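Local atomic coordinates of shikimate kinase (Bacteroides thetaiotaomicron, PDB entry 3VAA), a protein that probably catalyses the magnesium-dependent transfer of phosphate from ATP to the 3-hydroxyl group of shikimate, a step of chorismate biosynthesis. Residues T121-V126 with P166-A171; R27-G32 with N116-T121. All coordinates share one frame; numbering follows the deposited sequence.

Strand 27-31 is the first strand of the chain and runs into the start of the P-loop at G32. Strands 53-55 and 97-100 and several helices follow before the chain returns through helix 111-118. Contact 2 then closes a loop of more than 80 residues by laying strand 120-125 alongside strand 27-31. Contact 1 closes a second, shorter loop, made of helices and connecting segments, when the end of helix 150-168 comes back over strand 120-125. The two loops follow in series and neither crosses the other. T121 belongs to both contacts. Backbone bonds of V122 to F29 and T31 continue the pairing from contact 2 into contact 1.

Contact 1: T121-V126 with P166-A171; sequences TVFLNV and PFYTQA
F123 presents one face of its ring to Y168. CB of Y168 lies over the centre of that face, 3.5 Å from the centroid of the F123 ring and only 8° from the ring normal. This is a CH-pi contact. It joins strand 120-125 of the parallel sheet of the P-loop kinase fold to the end of helix 150-168 and the turn after it.

The Y168 ring continues from this CB past one side of the F123 ring, and the two side chains cross at about a right angle. CD2 of Y168 comes within 3.4 Å of CE1 of F123. The ring planes meet at 32°, so the pair is oblique. A chi1 of 165° turns the F123 ring away from its own backbone N. The opposite face of its ring has CA of N125 above it, 3.8 Å from the plane and offset toward the rim.

A171 packs against the root of the F123 side chain. Its CB is 3.7 Å from CB of F123 and 3.6 Å from the backbone N of F123. CG2 of T121 reaches the same methyl more loosely.

The type I turn from Y168 to A171 sets these groups. It is closed by the bond from A171 N to Y168 O and brings the chain from the helix to strand 173-176, which pairs with T121 and F123. At the far end of the Y168 ring, OH is hydrogen-bonded to the carbonyl O of G103, a predicted shikimate-binding residue. The tyrosine thus runs from the packing on F123 to the edge of the probable substrate site. The carbonyl O of Y168 lies over the same face of the F123 ring as its CB, near the CG end, 3.4 Å from CB of F123.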
loop_
_atom_site.group_PDB
_atom_site.type_symbol
_atom_site.label_atom_id
_atom_site.label_comp_id
_atom_site.label_asym_id
_atom_site.label_seq_id
_atom_site.Cartn_x
_atom_site.Cartn_y
_atom_site.Cartn_z
ATOM N N THR A 121 -5.500 9.782 3.623
ATOM C CA THR A 121 -5.400 8.356 3.375
ATOM C C THR A 121 -6.119 7.967 2.095
ATOM O O THR A 121 -7.276 8.279 1.892
ATOM C CB THR A 121 -5.910 7.591 4.623
ATOM O OG1 THR A 121 -5.128 8.026 5.752
ATOM C CG2 THR A 121 -5.764 6.082 4.458
ATOM N N VAL A 122 -5.386 7.298 1.205
ATOM C CA VAL A 122 -5.897 6.912 -0.091
ATOM C C VAL A 122 -5.891 5.400 -0.279
ATOM O O VAL A 122 -4.890 4.729 0.025
ATOM C CB VAL A 122 -4.995 7.517 -1.215
ATOM C CG1 VAL A 122 -5.588 7.278 -2.585
ATOM C CG2 VAL A 122 -4.762 9.000 -1.000
ATOM N N PHE A 123 -7.017 4.860 -0.736
ATOM C CA PHE A 123 -7.062 3.464 -1.145
ATOM C C PHE A 123 -6.887 3.394 -2.656
ATOM O O PHE A 123 -7.691 3.985 -3.401
ATOM C CB PHE A 123 -8.350 2.817 -0.710
ATOM C CG PHE A 123 -8.652 1.507 -1.375
ATOM C CD1 PHE A 123 -7.677 0.543 -1.549
ATOM C CD2 PHE A 123 -9.956 1.206 -1.747
ATOM C CE1 PHE A 123 -7.974 -0.667 -2.150
ATOM C CE2 PHE A 123 -10.264 -0.004 -2.340
ATOM C CZ PHE A 123 -9.274 -0.943 -2.539
ATOM N N LEU A 124 -5.823 2.714 -3.097
ATOM C CA LEU A 124 -5.584 2.482 -4.525
ATOM C C LEU A 124 -6.446 1.303 -4.936
ATOM O O LEU A 124 -6.095 0.140 -4.716
ATOM C CB LEU A 124 -4.112 2.187 -4.849
ATOM C CG LEU A 124 -3.173 3.391 -4.872
ATOM C CD1 LEU A 124 -3.075 4.049 -3.511
ATOM C CD2 LEU A 124 -1.777 2.955 -5.390
ATOM N N ASN A 125 -7.611 1.631 -5.476
ATOM C CA ASN A 125 -8.575 0.669 -5.923
ATOM C C ASN A 125 -8.214 0.209 -7.322
ATOM O O ASN A 125 -8.174 1.012 -8.254
ATOM C CB ASN A 125 -9.966 1.338 -5.918
ATOM C CG ASN A 125 -11.068 0.426 -6.441
ATOM O OD1 ASN A 125 -11.057 -0.782 -6.204
ATOM N ND2 ASN A 125 -12.029 1.013 -7.130
ATOM N N VAL A 126 -7.943 -1.080 -7.439
ATOM C CA VAL A 126 -7.540 -1.692 -8.711
ATOM C C VAL A 126 -8.404 -2.919 -8.993
ATOM O O VAL A 126 -8.567 -3.796 -8.158
ATOM C CB VAL A 126 -6.059 -2.034 -8.695
ATOM C CG1 VAL A 126 -5.618 -2.727 -10.026
ATOM C CG2 VAL A 126 -5.227 -0.748 -8.465
ATOM N N PRO A 166 -13.406 -4.345 3.580
ATOM C CA PRO A 166 -14.051 -3.581 4.651
ATOM C C PRO A 166 -13.118 -2.569 5.329
ATOM O O PRO A 166 -13.581 -1.636 5.981
ATOM C CB PRO A 166 -14.479 -4.659 5.643
ATOM C CG PRO A 166 -14.648 -5.885 4.819
ATOM C CD PRO A 166 -13.637 -5.795 3.724
ATOM N N PHE A 167 -11.811 -2.783 5.190
ATOM C CA PHE A 167 -10.808 -1.909 5.772
ATOM C C PHE A 167 -10.343 -0.913 4.733
ATOM O O PHE A 167 -10.314 0.301 4.985
ATOM C CB PHE A 167 -9.644 -2.742 6.316
ATOM C CG PHE A 167 -10.062 -3.709 7.387
ATOM C CD1 PHE A 167 -10.315 -3.252 8.670
ATOM C CD2 PHE A 167 -10.210 -5.062 7.118
ATOM C CE1 PHE A 167 -10.705 -4.122 9.664
ATOM C CE2 PHE A 167 -10.603 -5.937 8.117
ATOM C CZ PHE A 167 -10.847 -5.461 9.391
ATOM N N TYR A 168 -9.975 -1.414 3.552
ATOM C CA TYR A 168 -9.513 -0.517 2.504
ATOM C C TYR A 168 -10.537 0.565 2.185
ATOM O O TYR A 168 -10.178 1.738 2.005
ATOM C CB TYR A 168 -9.196 -1.249 1.199
ATOM C CG TYR A 168 -8.034 -2.211 1.204
ATOM C CD1 TYR A 168 -7.016 -2.163 2.169
ATOM C CD2 TYR A 168 -7.903 -3.125 0.178
ATOM C CE1 TYR A 168 -5.942 -3.047 2.118
ATOM C CE2 TYR A 168 -6.805 -3.993 0.105
ATOM C CZ TYR A 168 -5.842 -3.955 1.074
ATOM O OH TYR A 168 -4.791 -4.844 0.997
ATOM N N THR A 169 -11.808 0.182 2.135
ATOM C CA THR A 169 -12.872 1.133 1.777
ATOM C C THR A 169 -13.168 2.210 2.840
ATOM O O THR A 169 -13.996 3.077 2.620
ATOM C CB THR A 169 -14.152 0.385 1.348
ATOM O OG1 THR A 169 -14.632 -0.436 2.427
ATOM C CG2 THR A 169 -13.876 -0.476 0.116
ATOM N N GLN A 170 -12.510 2.138 3.993
ATOM C CA GLN A 170 -12.658 3.156 5.029
ATOM C C GLN A 170 -11.717 4.338 4.777
ATOM O O GLN A 170 -11.793 5.348 5.472
ATOM C CB GLN A 170 -12.368 2.579 6.416
ATOM C CG GLN A 170 -13.275 1.467 6.854
ATOM C CD GLN A 170 -12.824 0.840 8.179
ATOM O OE1 GLN A 170 -12.095 1.461 8.965
ATOM N NE2 GLN A 170 -13.254 -0.396 8.428
ATOM N N ALA A 171 -10.824 4.207 3.797
ATOM C CA ALA A 171 -9.929 5.295 3.443
ATOM C C ALA A 171 -10.740 6.537 3.066
ATOM O O ALA A 171 -11.773 6.435 2.403
ATOM C CB ALA A 171 -9.028 4.880 2.264
#

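Contact 2: R27-G32 with N116-T121; sequences RIFLTG and NRTGKT
R27 starts extended, with CG anti to its backbone N (chi1 -177°), and then bends at chi3 (-65°). The bend carries its guanidinium to the carbonyl O of T118, at the end of helix 111-118. NH1 donates to that O at 2.8 Å. The bond is nearly straight (166°) and lies close to both the guanidinium and the carbonyl planes. R27 NE is held separately by the carbonyl O of F94.

Beyond this anchor the strands pair in parallel. K120 N donates to R27 O, and F29 N donates to K120 O, both at 2.8 Å. On one face of the sheet, CD1 of I28 packs on CB of K120 at 3.6 Å. On the other, the F29 ring lies beside T118, G119 and T121. Its CE2 is 3.3 Å from OG1 of T118, a hydroxyl hydrogen-bonded to the carbonyl O of F114. G119 N approaches the ring edge. CA of G119 lies close to R27 O.

K120 uses both its N and its O to grip strand 27-31, while NZ is hydrogen-bonded to the carbonyl O of L197. The arginine charge probably adds to the hold on the helix-end carbonyl of T118.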
loop_
_atom_site.group_PDB
_atom_site.type_symbol
_atom_site.label_atom_id
_atom_site.label_comp_id
_atom_site.label_asym_id
_atom_site.label_seq_id
_atom_site.Cartn_x
_atom_site.Cartn_y
_atom_site.Cartn_z
ATOM N N ARG A 27 1.042 15.063 4.446
ATOM C CA ARG A 27 1.226 13.707 4.993
ATOM C C ARG A 27 0.173 12.803 4.350
ATOM O O ARG A 27 -1.030 12.887 4.661
ATOM C CB ARG A 27 1.141 13.654 6.518
ATOM C CG ARG A 27 1.392 12.247 7.123
ATOM C CD ARG A 27 1.122 12.269 8.602
ATOM N NE ARG A 27 2.062 13.125 9.289
ATOM C CZ ARG A 27 1.774 13.966 10.279
ATOM N NH1 ARG A 27 0.533 14.149 10.721
ATOM N NH2 ARG A 27 2.756 14.659 10.824
ATOM N N ILE A 28 0.632 11.957 3.430
ATOM C CA ILE A 28 -0.239 11.057 2.684
ATOM C C ILE A 28 0.042 9.597 3.005
ATOM O O ILE A 28 1.204 9.191 3.110
ATOM C CB ILE A 28 0.005 11.227 1.127
ATOM C CG1 ILE A 28 -0.034 12.694 0.702
ATOM C CG2 ILE A 28 -0.992 10.376 0.321
ATOM C CD1 ILE A 28 -1.309 13.370 0.967
ATOM N N PHE A 29 -1.015 8.805 3.192
ATOM C CA PHE A 29 -0.865 7.359 3.412
ATOM C C PHE A 29 -1.496 6.647 2.209
ATOM O O PHE A 29 -2.618 6.942 1.853
ATOM C CB PHE A 29 -1.600 6.882 4.655
ATOM C CG PHE A 29 -1.056 7.405 5.935
ATOM C CD1 PHE A 29 0.048 6.826 6.512
ATOM C CD2 PHE A 29 -1.697 8.455 6.603
ATOM C CE1 PHE A 29 0.532 7.287 7.705
ATOM C CE2 PHE A 29 -1.213 8.929 7.806
ATOM C CZ PHE A 29 -0.095 8.364 8.348
ATOM N N LEU A 30 -0.767 5.708 1.613
ATOM C CA LEU A 30 -1.302 4.920 0.509
ATOM C C LEU A 30 -1.548 3.509 1.016
ATOM O O LEU A 30 -0.694 2.902 1.697
ATOM C CB LEU A 30 -0.349 4.908 -0.693
ATOM C CG LEU A 30 0.074 6.285 -1.215
ATOM C CD1 LEU A 30 1.102 6.153 -2.350
ATOM C CD2 LEU A 30 -1.102 7.134 -1.659
ATOM N N THR A 31 -2.730 2.994 0.685
ATOM C CA THR A 31 -3.163 1.687 1.101
ATOM C C THR A 31 -3.695 0.915 -0.109
ATOM O O THR A 31 -4.096 1.507 -1.125
ATOM C CB THR A 31 -4.282 1.766 2.166
ATOM O OG1 THR A 31 -5.461 2.331 1.591
ATOM C CG2 THR A 31 -3.838 2.613 3.410
ATOM N N GLY A 32 -3.729 -0.400 0.012
ATOM C CA GLY A 32 -4.230 -1.238 -1.067
ATOM C C GLY A 32 -3.483 -2.550 -1.124
ATOM O O GLY A 32 -2.541 -2.776 -0.369
ATOM N N ASN A 116 -6.450 7.803 8.953
ATOM C CA ASN A 116 -7.442 8.812 8.581
ATOM C C ASN A 116 -7.309 10.104 9.410
ATOM O O ASN A 116 -7.420 11.200 8.869
ATOM C CB ASN A 116 -8.879 8.249 8.660
ATOM C CG ASN A 116 -9.292 7.481 7.399
ATOM O OD1 ASN A 116 -8.862 7.806 6.295
ATOM N ND2 ASN A 116 -10.196 6.523 7.559
ATOM N N ARG A 117 -7.063 9.966 10.709
ATOM C CA ARG A 117 -6.925 11.121 11.611
ATOM C C ARG A 117 -5.627 11.896 11.449
ATOM O O ARG A 117 -5.596 13.099 11.712
ATOM C CB ARG A 117 -6.979 10.697 13.080
ATOM C CG ARG A 117 -8.272 10.081 13.548
ATOM C CD ARG A 117 -8.351 10.094 15.090
ATOM N NE ARG A 117 -7.203 9.463 15.742
ATOM C CZ ARG A 117 -7.128 8.176 16.081
ATOM N NH1 ARG A 117 -8.131 7.342 15.822
ATOM N NH2 ARG A 117 -6.034 7.715 16.674
ATOM N N THR A 118 -4.560 11.228 11.029
ATOM C CA THR A 118 -3.238 11.867 10.967
ATOM C C THR A 118 -2.752 12.327 9.590
ATOM O O THR A 118 -1.820 13.120 9.516
ATOM C CB THR A 118 -2.151 10.990 11.597
ATOM O OG1 THR A 118 -2.065 9.735 10.907
ATOM C CG2 THR A 118 -2.466 10.736 13.078
ATOM N N GLY A 119 -3.380 11.857 8.515
ATOM C CA GLY A 119 -2.981 12.267 7.183
ATOM C C GLY A 119 -4.053 11.948 6.169
ATOM O O GLY A 119 -5.103 11.429 6.532
ATOM N N LYS A 120 -3.792 12.295 4.914
ATOM C CA LYS A 120 -4.728 12.049 3.820
ATOM C C LYS A 120 -4.490 10.614 3.417
ATOM O O LYS A 120 -3.422 10.280 2.888
ATOM C CB LYS A 120 -4.470 12.988 2.637
ATOM C CG LYS A 120 -4.769 14.472 2.905
ATOM C CD LYS A 120 -4.342 15.340 1.710
ATOM C CE LYS A 120 -4.720 16.828 1.878
ATOM N NZ LYS A 120 -6.187 17.056 1.765
ATOM N N THR A 121 -5.500 9.782 3.623
ATOM C CA THR A 121 -5.400 8.356 3.375
ATOM C C THR A 121 -6.119 7.967 2.095
ATOM O O THR A 121 -7.276 8.279 1.892
ATOM C CB THR A 121 -5.910 7.591 4.623
ATOM O OG1 THR A 121 -5.128 8.026 5.752
ATOM C CG2 THR A 121 -5.764 6.082 4.458
#